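Local coordinates for Exo-beta-1,3-galactanase (Bifidobacterium bifidum, PDB 5FLW), which probably hydrolyses beta-1,3-galactan chains from their ends, as a glycoside hydrolase family 43 exo-beta-1,3-galactanase, at residues Tyr150-Arg164 against Asp175-Glu189. Sequence-based numbering, arbitrary orientation.
Sequences YIMSEDRDHGTHIYR and DVACERATDYPYGLE
Thr160 and Glu179 exchange backbone hydrogen bonds, N to O 2.9 Å each way, fixing the antiparallel register of strands 159-164 and 175-179. Further along, Ile162 N donates to Ala177 O, while Ile162 O receives Val176 N at 2.8 Å and, weakly, Ala177 N. Two residues facing one define a classic beta bulge.

Among polar side chains, His161 is gripped at both ring nitrogens. ND1 donates almost straight (171°) to Asp175 OD1 at 2.6 Å, on the syn side but 30° out of the carboxylate plane; NE2 donates to the anti lone pair of Asp155 OD2, which also accepts from His158 ND1. With CG beside its own backbone N (chi1 -61°), the ring lies between Cys178 SG, 3.6 Å from its centroid over one face, and Tyr163 OH over the opposite face. A leucine in place of His161 would remove both N-H donors, and would probably leave Asp175 without its mate across the strands, Asp155 with only its other partners such as His158 ND1, and Cys178 SG without its aromatic face. Thr160 OG1 donates to Leu188 O at 2.8 Å, tying the returning loop to the hairpin; Gly187 passes so close to this hydroxyl that a CB would clash.

Water-mediated and apolar contacts finish the join. One water links both Glu154 OE2 and Asp155 O to Gly187 N, another bridges the carboxylates of Glu154 and Glu189. Ile162 CG2 packs on Val176 CB at 4.0 Å, and Val176 CG2 meets the Tyr150 ring edge.

The pairing joins the third and fourth strands of one four-stranded antiparallel blade (139-179), and the loop after it leads on to the next blade, in the five-bladed beta-propeller characteristic of family 43.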
# COMPACT_ATOMS: atom_id res chain seq x y z
N TYR A 150 5.85 10.48 -4.61
CA TYR A 150 4.47 10.52 -5.06
C TYR A 150 3.58 9.77 -4.08
O TYR A 150 3.98 8.74 -3.51
CB TYR A 150 4.30 9.86 -6.45
CG TYR A 150 5.16 10.52 -7.47
CD1 TYR A 150 6.48 10.11 -7.68
CD2 TYR A 150 4.67 11.58 -8.24
CE1 TYR A 150 7.31 10.77 -8.62
CE2 TYR A 150 5.47 12.23 -9.18
CZ TYR A 150 6.78 11.83 -9.38
OH TYR A 150 7.53 12.51 -10.32
N ILE A 151 2.37 10.28 -3.93
CA ILE A 151 1.33 9.56 -3.22
C ILE A 151 0.18 9.30 -4.21
O ILE A 151 -0.27 10.22 -4.91
CB ILE A 151 0.90 10.29 -1.93
CG1 ILE A 151 -0.14 9.48 -1.16
CG2 ILE A 151 0.39 11.68 -2.23
CD1 ILE A 151 -0.31 9.94 0.26
N MET A 152 -0.25 8.04 -4.28
CA MET A 152 -1.41 7.69 -5.09
C MET A 152 -2.62 7.70 -4.18
O MET A 152 -2.54 7.28 -3.02
CB MET A 152 -1.26 6.31 -5.76
CG MET A 152 -0.03 6.17 -6.67
SD MET A 152 1.51 5.70 -5.82
CE MET A 152 1.22 3.93 -5.55
N SER A 153 -3.75 8.19 -4.70
CA SER A 153 -4.89 8.51 -3.83
C SER A 153 -6.20 8.28 -4.56
O SER A 153 -6.50 9.00 -5.52
CB SER A 153 -4.81 9.99 -3.37
OG SER A 153 -6.03 10.42 -2.77
N GLU A 154 -7.00 7.33 -4.08
CA GLU A 154 -8.29 7.06 -4.70
C GLU A 154 -9.31 8.12 -4.29
O GLU A 154 -9.51 8.37 -3.09
CB GLU A 154 -8.79 5.65 -4.35
CG GLU A 154 -9.96 5.17 -5.22
CD GLU A 154 -11.35 5.58 -4.70
OE1 GLU A 154 -11.55 5.59 -3.47
OE2 GLU A 154 -12.24 5.89 -5.54
N ASP A 155 -9.97 8.72 -5.28
CA ASP A 155 -10.89 9.84 -5.11
C ASP A 155 -12.19 9.45 -5.82
O ASP A 155 -12.23 9.44 -7.07
CB ASP A 155 -10.23 11.08 -5.72
CG ASP A 155 -11.16 12.27 -5.93
OD1 ASP A 155 -12.38 12.21 -5.66
OD2 ASP A 155 -10.63 13.30 -6.43
N ARG A 156 -13.23 9.13 -5.04
CA ARG A 156 -14.44 8.53 -5.64
C ARG A 156 -15.10 9.42 -6.70
O ARG A 156 -15.79 8.91 -7.60
CB ARG A 156 -15.45 8.12 -4.57
CG ARG A 156 -16.51 7.09 -5.08
CD ARG A 156 -15.91 5.72 -5.45
NE ARG A 156 -14.82 5.34 -4.53
CZ ARG A 156 -14.96 4.59 -3.43
NH1 ARG A 156 -16.15 4.10 -3.06
NH2 ARG A 156 -13.90 4.35 -2.66
N ASP A 157 -14.92 10.75 -6.61
CA ASP A 157 -15.59 11.63 -7.56
C ASP A 157 -14.82 11.78 -8.88
O ASP A 157 -15.40 12.24 -9.86
CB ASP A 157 -15.80 13.03 -6.98
CG ASP A 157 -16.65 13.04 -5.71
OD1 ASP A 157 -17.66 12.32 -5.63
OD2 ASP A 157 -16.25 13.79 -4.80
N HIS A 158 -13.50 11.43 -8.92
CA HIS A 158 -12.67 11.78 -10.08
C HIS A 158 -11.88 10.62 -10.68
O HIS A 158 -11.76 10.53 -11.92
CB HIS A 158 -11.69 12.95 -9.78
CG HIS A 158 -12.36 14.20 -9.33
ND1 HIS A 158 -12.23 14.70 -8.05
CD2 HIS A 158 -13.21 15.04 -9.97
CE1 HIS A 158 -12.94 15.81 -7.93
NE2 HIS A 158 -13.54 16.04 -9.08
N GLY A 159 -11.33 9.75 -9.85
CA GLY A 159 -10.44 8.71 -10.29
C GLY A 159 -9.35 8.55 -9.26
O GLY A 159 -9.42 9.11 -8.17
N THR A 160 -8.32 7.78 -9.61
CA THR A 160 -7.20 7.60 -8.70
C THR A 160 -6.05 8.49 -9.16
O THR A 160 -5.63 8.43 -10.33
CB THR A 160 -6.83 6.12 -8.57
OG1 THR A 160 -7.98 5.43 -8.05
CG2 THR A 160 -5.64 5.93 -7.62
N HIS A 161 -5.61 9.38 -8.25
CA HIS A 161 -4.58 10.37 -8.53
C HIS A 161 -3.19 9.80 -8.30
O HIS A 161 -2.97 8.97 -7.42
CB HIS A 161 -4.69 11.59 -7.61
CG HIS A 161 -5.99 12.33 -7.70
ND1 HIS A 161 -6.13 13.49 -8.43
CD2 HIS A 161 -7.20 12.09 -7.14
CE1 HIS A 161 -7.37 13.94 -8.31
NE2 HIS A 161 -8.04 13.09 -7.55
N ILE A 162 -2.24 10.32 -9.07
CA ILE A 162 -0.83 10.33 -8.70
C ILE A 162 -0.52 11.78 -8.35
O ILE A 162 -0.64 12.67 -9.20
CB ILE A 162 0.08 9.86 -9.85
CG1 ILE A 162 -0.29 8.42 -10.29
CG2 ILE A 162 1.55 9.99 -9.45
CD1 ILE A 162 0.47 7.89 -11.49
N TYR A 163 -0.18 12.03 -7.08
CA TYR A 163 0.14 13.37 -6.59
C TYR A 163 1.64 13.46 -6.35
O TYR A 163 2.21 12.59 -5.68
CB TYR A 163 -0.55 13.60 -5.26
CG TYR A 163 -2.04 13.81 -5.30
CD1 TYR A 163 -2.62 14.78 -6.14
CD2 TYR A 163 -2.88 13.10 -4.43
CE1 TYR A 163 -4.01 14.99 -6.13
CE2 TYR A 163 -4.25 13.31 -4.42
CZ TYR A 163 -4.80 14.25 -5.26
OH TYR A 163 -6.15 14.44 -5.25
N ARG A 164 2.27 14.53 -6.84
CA ARG A 164 3.69 14.74 -6.56
C ARG A 164 3.85 15.52 -5.26
O ARG A 164 3.14 16.50 -5.02
CB ARG A 164 4.40 15.47 -7.71
CG ARG A 164 5.92 15.61 -7.52
CD ARG A 164 6.62 16.04 -8.79
NE ARG A 164 6.04 17.27 -9.35
CZ ARG A 164 6.50 18.51 -9.13
NH1 ARG A 164 7.57 18.70 -8.37
NH2 ARG A 164 5.90 19.56 -9.70
N ASP A 175 -1.08 17.62 -9.24
CA ASP A 175 -1.98 16.51 -9.59
C ASP A 175 -1.43 15.96 -10.91
O ASP A 175 -1.71 16.47 -12.00
CB ASP A 175 -3.42 17.03 -9.67
CG ASP A 175 -4.48 15.93 -9.77
OD1 ASP A 175 -4.17 14.73 -9.59
OD2 ASP A 175 -5.65 16.30 -9.98
N VAL A 176 -0.57 14.93 -10.79
CA VAL A 176 0.20 14.43 -11.93
C VAL A 176 -0.71 13.70 -12.91
O VAL A 176 -0.57 13.84 -14.14
CB VAL A 176 1.34 13.51 -11.44
CG1 VAL A 176 2.00 12.77 -12.59
CG2 VAL A 176 2.37 14.30 -10.67
N ALA A 177 -1.62 12.88 -12.39
CA ALA A 177 -2.53 12.06 -13.18
C ALA A 177 -3.75 11.77 -12.32
O ALA A 177 -3.68 11.77 -11.09
CB ALA A 177 -1.88 10.74 -13.62
N CYS A 178 -4.88 11.54 -13.00
CA CYS A 178 -6.08 11.09 -12.31
C CYS A 178 -6.79 10.13 -13.27
O CYS A 178 -7.34 10.57 -14.29
CB CYS A 178 -6.97 12.27 -11.92
SG CYS A 178 -8.38 11.75 -10.90
N GLU A 179 -6.73 8.84 -12.96
CA GLU A 179 -7.15 7.82 -13.91
C GLU A 179 -8.35 7.03 -13.40
O GLU A 179 -8.39 6.59 -12.24
CB GLU A 179 -6.00 6.82 -14.24
CG GLU A 179 -4.77 7.53 -14.81
CD GLU A 179 -5.02 8.08 -16.22
OE1 GLU A 179 -5.81 7.47 -16.98
OE2 GLU A 179 -4.41 9.13 -16.56
N ARG A 180 -9.30 6.81 -14.32
CA ARG A 180 -10.36 5.83 -14.13
C ARG A 180 -9.97 4.59 -14.90
O ARG A 180 -9.29 4.67 -15.93
CB ARG A 180 -11.71 6.36 -14.62
CG ARG A 180 -12.33 7.44 -13.73
CD ARG A 180 -13.60 7.95 -14.37
NE ARG A 180 -14.42 8.75 -13.47
CZ ARG A 180 -14.55 10.07 -13.55
NH1 ARG A 180 -13.91 10.75 -14.48
NH2 ARG A 180 -15.33 10.72 -12.69
N ALA A 181 -10.34 3.43 -14.37
CA ALA A 181 -10.07 2.19 -15.07
C ALA A 181 -10.89 2.13 -16.36
O ALA A 181 -11.92 2.81 -16.52
CB ALA A 181 -10.34 0.96 -14.19
N THR A 182 -10.38 1.33 -17.30
CA THR A 182 -11.01 1.19 -18.61
C THR A 182 -12.47 0.77 -18.46
O THR A 182 -12.79 -0.20 -17.77
CB THR A 182 -10.24 0.12 -19.41
OG1 THR A 182 -8.83 0.43 -19.41
CG2 THR A 182 -10.77 0.07 -20.86
N ASP A 183 -13.36 1.51 -19.13
CA ASP A 183 -14.79 1.21 -19.10
C ASP A 183 -15.32 1.13 -17.66
O ASP A 183 -16.16 0.29 -17.33
CB ASP A 183 -15.12 -0.09 -19.84
CG ASP A 183 -14.66 -0.09 -21.30
OD1 ASP A 183 -14.78 0.96 -21.98
OD2 ASP A 183 -14.20 -1.16 -21.77
N TYR A 184 -14.80 2.01 -16.78
CA TYR A 184 -15.16 1.96 -15.36
C TYR A 184 -15.38 3.41 -14.94
O TYR A 184 -14.68 4.31 -15.44
CB TYR A 184 -14.01 1.37 -14.53
CG TYR A 184 -14.41 0.70 -13.21
CD1 TYR A 184 -15.42 -0.27 -13.17
CD2 TYR A 184 -13.71 0.98 -12.03
CE1 TYR A 184 -15.76 -0.92 -11.96
CE2 TYR A 184 -14.04 0.34 -10.82
CZ TYR A 184 -15.06 -0.61 -10.79
OH TYR A 184 -15.38 -1.22 -9.59
N PRO A 185 -16.36 3.67 -14.06
CA PRO A 185 -16.64 5.05 -13.63
C PRO A 185 -15.69 5.57 -12.57
O PRO A 185 -15.85 6.72 -12.14
CB PRO A 185 -18.08 4.96 -13.07
CG PRO A 185 -18.56 3.56 -13.34
CD PRO A 185 -17.31 2.71 -13.47
N TYR A 186 -14.72 4.76 -12.14
CA TYR A 186 -13.87 5.11 -11.01
C TYR A 186 -12.44 4.71 -11.30
O TYR A 186 -12.17 3.89 -12.19
CB TYR A 186 -14.29 4.32 -9.76
CG TYR A 186 -15.75 4.44 -9.46
CD1 TYR A 186 -16.24 5.61 -8.88
CD2 TYR A 186 -16.65 3.41 -9.78
CE1 TYR A 186 -17.58 5.77 -8.62
CE2 TYR A 186 -18.01 3.56 -9.52
CZ TYR A 186 -18.46 4.75 -8.93
OH TYR A 186 -19.79 4.94 -8.64
N GLY A 187 -11.52 5.25 -10.50
CA GLY A 187 -10.20 4.67 -10.42
C GLY A 187 -10.26 3.39 -9.61
O GLY A 187 -11.27 3.05 -8.99
N LEU A 188 -9.15 2.67 -9.60
CA LEU A 188 -9.07 1.44 -8.83
C LEU A 188 -8.49 1.81 -7.47
O LEU A 188 -7.72 2.77 -7.36
CB LEU A 188 -8.17 0.43 -9.54
CG LEU A 188 -8.65 -0.06 -10.91
CD1 LEU A 188 -7.89 -1.30 -11.33
CD2 LEU A 188 -10.15 -0.33 -10.89
N GLU A 189 -8.91 0.99 -6.53
CA GLU A 189 -8.37 1.40 -5.24
C GLU A 189 -7.10 0.63 -4.87
O GLU A 189 -6.53 -0.05 -5.71
CB GLU A 189 -9.43 1.40 -4.13
CG GLU A 189 -10.04 0.06 -3.81
CD GLU A 189 -11.17 0.16 -2.79
OE1 GLU A 189 -11.26 1.18 -2.08
OE2 GLU A 189 -11.95 -0.80 -2.70
O HOH W 1 -10.29 3.91 -1.68
O HOH W 2 -12.42 6.67 -8.15
O HOH W 3 -15.07 8.72 -10.46
O HOH W 4 -12.85 3.23 0.08